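Local coordinates for probable acetyltransferase (Agrobacterium tumefaciens, PDB 2GE3), which probably transfers an acetyl group from acetyl coenzyme A to an acceptor, as a member of the GNAT acetyltransferase family, at residues P59-I64 with R108-A113. Sequence-based numbering, arbitrary orientation.
Sequences PQFVAI and RRTLDA
With CG of F61 anti to its own carbonyl carbon (chi1 -74°), the phenyl ring meets helix 102-117 at R109, T110 and A113. On T110, the torsion at -56° sets OG1 beside the backbone N, where it lies 3.3 Å from CD1 of F61 and hydrogen-bonds to the carbonyl of L106, one turn back. R109 CB sits over one face of the ring, 4.1 Å above its plane and toward the rim, while A113 CB meets the edge, 3.7 Å from F61 CE1. The R109 side chain crosses that of F61 at about a right angle, its NH2 3.7 Å from F61 CE2 in an oblique approach, the guanidinium plane turned 72° from the ring; NH1 makes a weak hydrogen bond to the carbonyl of I10. P59 adds a second apolar contact, its CB 3.8 Å from T110 O and 4.0 Å from A113 CB. Residues 60-64 and 108-113 run nearly antiparallel, the helix packing on the GNAT sheet; I10 and P12 of strand 9-12 also touch the F61 side chain. Van der Waals packing therefore holds strand and helix together here, with solvent-exposed R109 flanking the ring and the buried T110 hydroxyl satisfied within its own helix.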
loop_
_atom_site.group_PDB
_atom_site.type_symbol
_atom_site.label_atom_id
_atom_site.label_comp_id
_atom_site.label_asym_id
_atom_site.label_seq_id
_atom_site.Cartn_x
_atom_site.Cartn_y
_atom_site.Cartn_z
ATOM N N PRO A 59 12.412 5.070 11.728
ATOM C CA PRO A 59 12.753 6.521 11.764
ATOM C C PRO A 59 11.493 7.362 11.960
ATOM O O PRO A 59 10.509 7.155 11.245
ATOM C CB PRO A 59 13.386 6.790 10.395
ATOM C CG PRO A 59 13.627 5.458 9.775
ATOM C CD PRO A 59 12.819 4.415 10.468
ATOM N N GLN A 60 11.482 8.182 13.007
ATOM C CA GLN A 60 10.354 8.973 13.300
ATOM C C GLN A 60 10.820 10.208 14.047
ATOM O O GLN A 60 11.339 10.118 15.141
ATOM C CB GLN A 60 9.306 8.200 14.093
ATOM C CG GLN A 60 8.044 9.026 14.425
ATOM C CD GLN A 60 6.937 8.097 15.012
ATOM O OE1 GLN A 60 7.231 7.146 15.803
ATOM N NE2 GLN A 60 5.687 8.314 14.556
ATOM N N PHE A 61 10.644 11.368 13.423
ATOM C CA PHE A 61 11.222 12.600 13.945
ATOM C C PHE A 61 10.139 13.623 14.183
ATOM O O PHE A 61 9.150 13.680 13.439
ATOM C CB PHE A 61 12.266 13.134 12.929
ATOM C CG PHE A 61 13.541 12.340 12.926
ATOM C CD1 PHE A 61 13.623 11.091 12.288
ATOM C CD2 PHE A 61 14.630 12.791 13.655
ATOM C CE1 PHE A 61 14.822 10.296 12.407
ATOM C CE2 PHE A 61 15.787 12.036 13.748
ATOM C CZ PHE A 61 15.879 10.790 13.132
ATOM N N VAL A 62 10.338 14.466 15.212
ATOM C CA VAL A 62 9.360 15.532 15.513
ATOM C C VAL A 62 10.040 16.870 15.438
ATOM O O VAL A 62 11.229 16.948 15.707
ATOM C CB VAL A 62 8.598 15.305 16.812
ATOM C CG1 VAL A 62 7.595 14.213 16.543
ATOM C CG2 VAL A 62 9.601 15.043 18.033
ATOM N N ALA A 63 9.310 17.891 14.990
ATOM C CA ALA A 63 9.848 19.228 15.149
ATOM C C ALA A 63 9.163 19.859 16.328
ATOM O O ALA A 63 7.944 19.923 16.389
ATOM C CB ALA A 63 9.682 20.044 13.903
ATOM N N ILE A 64 9.983 20.399 17.219
ATOM C CA ILE A 64 9.551 20.902 18.492
ATOM C C ILE A 64 9.750 22.438 18.588
ATOM O O ILE A 64 10.891 22.964 18.345
ATOM C CB ILE A 64 10.304 20.166 19.656
ATOM C CG1 ILE A 64 9.499 18.933 20.004
ATOM C CG2 ILE A 64 10.288 21.006 20.963
ATOM C CD1 ILE A 64 10.058 17.906 19.539
ATOM N N ARG A 108 15.468 15.408 5.534
ATOM C CA ARG A 108 16.878 15.043 5.592
ATOM C C ARG A 108 17.302 14.190 6.755
ATOM O O ARG A 108 18.127 13.263 6.594
ATOM C CB ARG A 108 17.763 16.309 5.505
ATOM C CG ARG A 108 17.484 17.021 4.235
ATOM C CD ARG A 108 18.575 17.756 3.595
ATOM N NE ARG A 108 18.096 19.067 3.235
ATOM C CZ ARG A 108 17.839 19.544 2.028
ATOM N NH1 ARG A 108 18.010 18.819 0.827
ATOM N NH2 ARG A 108 17.434 20.824 2.042
ATOM N N ARG A 109 16.842 14.565 7.948
ATOM C CA ARG A 109 17.140 13.791 9.149
ATOM C C ARG A 109 16.498 12.415 9.076
ATOM O O ARG A 109 17.084 11.399 9.515
ATOM C CB ARG A 109 16.626 14.499 10.409
ATOM C CG ARG A 109 17.503 15.767 10.814
ATOM C CD ARG A 109 18.930 15.257 11.298
ATOM N NE ARG A 109 18.832 14.499 12.566
ATOM C CZ ARG A 109 18.602 15.069 13.764
ATOM N NH1 ARG A 109 18.381 16.394 13.865
ATOM N NH2 ARG A 109 18.544 14.320 14.860
ATOM N N THR A 110 15.260 12.380 8.600
ATOM C CA THR A 110 14.463 11.151 8.595
ATOM C C THR A 110 15.019 10.172 7.544
ATOM O O THR A 110 15.110 8.998 7.819
ATOM C CB THR A 110 12.949 11.446 8.405
ATOM O OG1 THR A 110 12.531 12.358 9.434
ATOM C CG2 THR A 110 12.034 10.114 8.460
ATOM N N LEU A 111 15.400 10.653 6.363
ATOM C CA LEU A 111 16.057 9.833 5.329
ATOM C C LEU A 111 17.420 9.341 5.711
ATOM O O LEU A 111 17.849 8.203 5.358
ATOM C CB LEU A 111 16.150 10.627 4.002
ATOM C CG LEU A 111 14.778 10.896 3.292
ATOM C CD1 LEU A 111 14.995 11.851 2.153
ATOM C CD2 LEU A 111 14.119 9.557 2.718
ATOM N N ASP A 112 18.192 10.217 6.359
ATOM C CA ASP A 112 19.442 9.763 6.817
ATOM C C ASP A 112 19.290 8.621 7.855
ATOM O O ASP A 112 19.970 7.586 7.758
ATOM C CB ASP A 112 20.284 10.902 7.320
ATOM C CG ASP A 112 21.750 10.777 6.779
ATOM O OD1 ASP A 112 22.009 10.948 5.503
ATOM O OD2 ASP A 112 22.585 10.428 7.623
ATOM N N ALA A 113 18.381 8.760 8.819
ATOM C CA ALA A 113 18.182 7.652 9.739
ATOM C C ALA A 113 17.684 6.370 8.992
ATOM O O ALA A 113 18.013 5.248 9.410
ATOM C CB ALA A 113 17.212 8.025 10.769
#